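PDB 3EB7: insecticidal Delta-Endotoxin Cry8Ea1 from Bacillus Thuringiensis, which kills larvae of the underground pest Holotrichia parallela, probably by inserting into gut-cell membranes and forming pores, as in other three-domain Cry toxins. Local coordinates for residues Val105-Glu110 with Glu156-Ser160; Leu112-Thr117 with Leu142-Leu147. Residue numbers count along the deposited sequence, not the author numbering.

Interaction 1 of 2, residues Val105-Glu110 with Glu156-Ser160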
# COMPACT_ATOMS: atom_id res chain seq x y z
N VAL A 105 17.03 -27.88 -13.21
CA VAL A 105 16.57 -26.70 -12.47
C VAL A 105 17.43 -25.47 -12.80
O VAL A 105 16.89 -24.39 -13.01
CB VAL A 105 16.49 -26.97 -10.92
CG1 VAL A 105 17.85 -27.22 -10.30
CG2 VAL A 105 15.78 -25.84 -10.20
N ARG A 106 18.74 -25.65 -12.87
CA ARG A 106 19.64 -24.56 -13.21
C ARG A 106 19.32 -24.05 -14.63
O ARG A 106 19.20 -22.85 -14.87
CB ARG A 106 21.07 -25.07 -13.13
CG ARG A 106 22.13 -24.03 -13.32
CD ARG A 106 23.46 -24.65 -13.78
NE ARG A 106 23.84 -25.80 -12.96
CZ ARG A 106 24.57 -26.83 -13.38
NH1 ARG A 106 25.02 -26.86 -14.64
NH2 ARG A 106 24.85 -27.83 -12.55
N ASN A 107 19.16 -24.99 -15.56
CA ASN A 107 18.83 -24.71 -16.95
C ASN A 107 17.47 -23.99 -17.12
O ASN A 107 17.35 -23.09 -17.92
CB ASN A 107 18.95 -26.03 -17.75
CG ASN A 107 18.18 -26.02 -19.08
OD1 ASN A 107 18.51 -25.26 -20.01
ND2 ASN A 107 17.17 -26.90 -19.19
N ARG A 108 16.47 -24.35 -16.32
CA ARG A 108 15.15 -23.73 -16.44
C ARG A 108 15.20 -22.27 -15.95
O ARG A 108 14.52 -21.41 -16.49
CB ARG A 108 14.08 -24.50 -15.64
CG ARG A 108 13.74 -25.89 -16.15
CD ARG A 108 13.13 -25.83 -17.52
NE ARG A 108 13.02 -27.17 -18.11
CZ ARG A 108 12.95 -27.42 -19.42
NH1 ARG A 108 12.97 -26.42 -20.31
NH2 ARG A 108 12.85 -28.68 -19.85
N PHE A 109 15.99 -22.05 -14.90
CA PHE A 109 16.18 -20.79 -14.24
C PHE A 109 16.90 -19.83 -15.18
O PHE A 109 16.53 -18.66 -15.27
CB PHE A 109 17.01 -21.00 -12.94
CG PHE A 109 17.68 -19.74 -12.45
CD1 PHE A 109 17.06 -18.93 -11.49
CD2 PHE A 109 18.93 -19.34 -12.97
CE1 PHE A 109 17.66 -17.73 -11.08
CE2 PHE A 109 19.54 -18.17 -12.57
CZ PHE A 109 18.90 -17.35 -11.62
N GLU A 110 17.90 -20.34 -15.89
CA GLU A 110 18.69 -19.53 -16.81
C GLU A 110 17.86 -19.18 -18.02
O GLU A 110 18.01 -18.11 -18.59
CB GLU A 110 19.95 -20.26 -17.26
CG GLU A 110 21.02 -20.47 -16.17
CD GLU A 110 22.15 -21.42 -16.63
OE1 GLU A 110 22.27 -21.70 -17.85
OE2 GLU A 110 22.93 -21.90 -15.77
N GLU A 156 24.17 -24.52 -4.23
CA GLU A 156 23.55 -25.85 -4.33
C GLU A 156 23.44 -26.42 -5.75
O GLU A 156 23.68 -27.62 -5.96
CB GLU A 156 22.17 -25.78 -3.68
CG GLU A 156 21.91 -26.89 -2.73
CD GLU A 156 21.50 -26.42 -1.33
OE1 GLU A 156 21.94 -27.10 -0.37
OE2 GLU A 156 20.76 -25.40 -1.19
N TRP A 157 23.10 -25.57 -6.73
CA TRP A 157 23.00 -25.97 -8.13
C TRP A 157 24.34 -25.91 -8.84
O TRP A 157 24.40 -26.15 -10.05
CB TRP A 157 22.03 -25.09 -8.92
CG TRP A 157 20.64 -24.99 -8.38
CD1 TRP A 157 19.99 -25.90 -7.55
CD2 TRP A 157 19.69 -23.95 -8.64
NE1 TRP A 157 18.71 -25.46 -7.29
CE2 TRP A 157 18.50 -24.28 -7.94
CE3 TRP A 157 19.73 -22.78 -9.40
CZ2 TRP A 157 17.37 -23.46 -7.98
CZ3 TRP A 157 18.60 -21.97 -9.44
CH2 TRP A 157 17.44 -22.30 -8.72
N GLY A 158 25.40 -25.54 -8.12
CA GLY A 158 26.73 -25.52 -8.71
C GLY A 158 27.12 -24.28 -9.52
O GLY A 158 28.02 -24.33 -10.39
N PHE A 159 26.46 -23.15 -9.24
CA PHE A 159 26.95 -21.90 -9.79
C PHE A 159 28.27 -21.56 -9.11
O PHE A 159 28.48 -21.91 -7.94
CB PHE A 159 25.95 -20.76 -9.61
CG PHE A 159 24.81 -20.79 -10.58
CD1 PHE A 159 23.50 -20.88 -10.12
CD2 PHE A 159 25.04 -20.71 -11.95
CE1 PHE A 159 22.41 -20.90 -11.00
CE2 PHE A 159 23.97 -20.73 -12.86
CZ PHE A 159 22.65 -20.83 -12.38
N SER A 160 29.15 -20.90 -9.85
CA SER A 160 30.38 -20.38 -9.27
C SER A 160 30.05 -19.15 -8.45
O SER A 160 28.97 -18.54 -8.58
CB SER A 160 31.43 -20.07 -10.36
OG SER A 160 30.97 -19.11 -11.29
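W157 gives up the most surface here, 120 Å² of the residue being covered by the helical segment 105-110. One face of its indole is covered by V105: CG1 of V105 sits 3.7 Å from the centroid of the five-membered ring, only 14° off the normal, a CH-pi contact, while V105 CG2 reaches W157 CZ2 at 3.6 Å. The edge of the same indole is directed at the face of F109 in an offset edge-to-face pair, with centroids 5.7 Å apart and planes at 60°. Both segments belong to the N-terminal helical domain of the delta-endotoxin, where the loop between helices 133-153 and 161-191 folds back against helix 99-119. F159 completes an aromatic cluster with F109 and W157; its CZ lies 3.4 Å from R106 CG and 4.1 Å from F109 CD2, and Y167 of helix 161-191 meets both phenylalanine rings edge-to-face. R106, partly exposed, supplies the hydrogen bonds. Its NE donates one to W157 O (3.0 Å, 137° at the hydrogen), and R106 NH2 a weak one, also at 3.0 Å. G158 comes after W157 with phi/psi of 83/24°, where a CB would be jammed against that same W157 O.

Interaction 2 of 2, residues Leu112-Thr117 with Leu142-Leu147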
# COMPACT_ATOMS: atom_id res chain seq x y z
N LEU A 112 14.59 -18.71 -17.86
CA LEU A 112 13.69 -17.63 -17.39
C LEU A 112 14.40 -16.30 -17.36
O LEU A 112 13.91 -15.32 -17.92
CB LEU A 112 13.03 -17.95 -16.05
CG LEU A 112 11.88 -18.93 -16.23
CD1 LEU A 112 11.47 -19.44 -14.88
CD2 LEU A 112 10.67 -18.29 -17.00
N ASP A 113 15.58 -16.27 -16.76
CA ASP A 113 16.33 -15.03 -16.58
C ASP A 113 16.60 -14.43 -17.97
O ASP A 113 16.37 -13.25 -18.23
CB ASP A 113 17.62 -15.31 -15.78
CG ASP A 113 18.52 -14.09 -15.67
OD1 ASP A 113 19.70 -14.17 -16.06
OD2 ASP A 113 18.05 -13.03 -15.23
N SER A 114 17.00 -15.28 -18.88
CA SER A 114 17.28 -14.84 -20.24
C SER A 114 16.06 -14.24 -20.94
O SER A 114 16.18 -13.24 -21.63
CB SER A 114 17.87 -15.99 -21.05
OG SER A 114 17.42 -15.92 -22.38
N LEU A 115 14.88 -14.82 -20.71
CA LEU A 115 13.61 -14.35 -21.28
C LEU A 115 13.19 -13.00 -20.65
O LEU A 115 12.75 -12.06 -21.34
CB LEU A 115 12.54 -15.42 -21.02
CG LEU A 115 12.04 -16.49 -22.03
CD1 LEU A 115 12.78 -16.59 -23.32
CD2 LEU A 115 11.90 -17.85 -21.37
N PHE A 116 13.34 -12.90 -19.34
CA PHE A 116 13.09 -11.65 -18.65
C PHE A 116 13.93 -10.54 -19.22
O PHE A 116 13.39 -9.51 -19.59
CB PHE A 116 13.30 -11.79 -17.15
CG PHE A 116 12.13 -12.36 -16.45
CD1 PHE A 116 12.22 -13.58 -15.79
CD2 PHE A 116 10.90 -11.68 -16.45
CE1 PHE A 116 11.10 -14.11 -15.13
CE2 PHE A 116 9.79 -12.18 -15.80
CZ PHE A 116 9.87 -13.40 -15.14
N THR A 117 15.23 -10.75 -19.34
CA THR A 117 16.12 -9.78 -19.98
C THR A 117 15.66 -9.36 -21.38
O THR A 117 15.71 -8.18 -21.72
CB THR A 117 17.57 -10.31 -20.02
OG1 THR A 117 17.96 -10.65 -18.69
CG2 THR A 117 18.55 -9.27 -20.57
N LEU A 142 8.19 -10.68 -10.65
CA LEU A 142 8.59 -12.05 -10.94
C LEU A 142 10.09 -12.21 -11.17
O LEU A 142 10.71 -13.16 -10.64
CB LEU A 142 7.80 -12.60 -12.13
CG LEU A 142 6.34 -12.94 -11.86
CD1 LEU A 142 5.66 -13.38 -13.17
CD2 LEU A 142 6.16 -14.01 -10.73
N HIS A 143 10.66 -11.27 -11.96
CA HIS A 143 12.07 -11.30 -12.31
C HIS A 143 12.99 -11.16 -11.10
O HIS A 143 13.95 -11.91 -10.98
CB HIS A 143 12.41 -10.24 -13.38
CG HIS A 143 13.77 -10.43 -13.99
ND1 HIS A 143 14.47 -9.41 -14.60
CD2 HIS A 143 14.58 -11.52 -14.03
CE1 HIS A 143 15.63 -9.88 -15.03
NE2 HIS A 143 15.72 -11.16 -14.69
N LEU A 144 12.67 -10.25 -10.19
CA LEU A 144 13.42 -10.10 -8.95
C LEU A 144 13.27 -11.26 -7.96
O LEU A 144 14.20 -11.54 -7.16
CB LEU A 144 13.00 -8.80 -8.24
CG LEU A 144 13.16 -7.49 -9.01
CD1 LEU A 144 12.61 -6.30 -8.21
CD2 LEU A 144 14.64 -7.27 -9.39
N LEU A 145 12.12 -11.93 -7.96
CA LEU A 145 11.98 -13.12 -7.12
C LEU A 145 12.82 -14.28 -7.66
O LEU A 145 13.29 -15.15 -6.88
CB LEU A 145 10.54 -13.56 -7.09
CG LEU A 145 9.54 -12.79 -6.24
CD1 LEU A 145 8.15 -13.09 -6.78
CD2 LEU A 145 9.70 -13.25 -4.75
N LEU A 146 13.01 -14.30 -8.98
CA LEU A 146 13.76 -15.34 -9.66
C LEU A 146 15.22 -15.19 -9.29
O LEU A 146 15.88 -16.14 -8.84
CB LEU A 146 13.59 -15.21 -11.19
CG LEU A 146 14.29 -16.32 -11.98
CD1 LEU A 146 13.58 -17.63 -11.82
CD2 LEU A 146 14.40 -15.98 -13.45
N LEU A 147 15.73 -13.97 -9.46
CA LEU A 147 17.09 -13.63 -9.06
C LEU A 147 17.38 -13.93 -7.59
O LEU A 147 18.51 -14.25 -7.23
CB LEU A 147 17.41 -12.18 -9.42
CG LEU A 147 18.09 -11.89 -10.79
CD1 LEU A 147 18.21 -13.05 -11.80
CD2 LEU A 147 17.40 -10.74 -11.43
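The segments 112-117 and 142-147 belong to helices 99-119 and 133-153, and the axes of these short segments approach to 10.3 Å with 146° between their N-to-C directions, so the pair runs roughly antiparallel. L142 opens the second segment by placing its CB 3.7 Å from F116 CZ, an apolar contact at the far end of the phenyl ring. H143 follows, and its CA is the nearest to that of F116, at 6.4 Å. The two side chains cover one another reciprocally: F116 CB stands 3.4 Å from the centroid of the H143 imidazole, 9° off its normal, and H143 CB stands 3.9 Å from the centroid of the F116 ring, 18° off. The ring planes are inclined by only 15°, yet they are slid apart and barely overlap, so the two CH-pi contacts describe the packing better than a stack does. At its edge the imidazole donates a nearly linear hydrogen bond from H143 NE2 to D113 OD2 (3.0 Å, 178°). D113 OD1 is salt-bridged to R170 and H143 ND1 is hydrogen-bonded to Y178, so helix 161-191 extends this buried polar network at both ends. One turn on from L142, L146 directs CD2 between the helices, 3.5 Å from L112 CB and 4.0 Å from F116 CD1. L147 ends the segment with a van der Waals contact, CD1 lying 3.4 Å from D113 OD2. Here the buried His-carboxylate pair joins two helices, and such antiparallel packing is characteristic of the alpha-helical bundle that forms the N-terminal domain of three-domain Cry toxins.

In the fold
Helix 99-119 supplies one side of both contacts, whose centres lie 13 Å apart within the N-terminal helical domain. Interaction 2 is the buried one, with seven of its eight touching residues buried, and its centre is about 24 Å from that of the chain. Interaction 1 lies farther out, about 34 Å away, with three of six buried. The areas are similar, 339 and 361 Å², but the chemistry differs: helix against helix combines a His-carboxylate hydrogen bond with F116-H143 CH-pi packing and leucines, whereas helix against loop uses an aromatic cluster and an arginine bonded to a backbone carbonyl. The two touch where F109 CE1 packs 3.3 Å from the backbone oxygen L146 O.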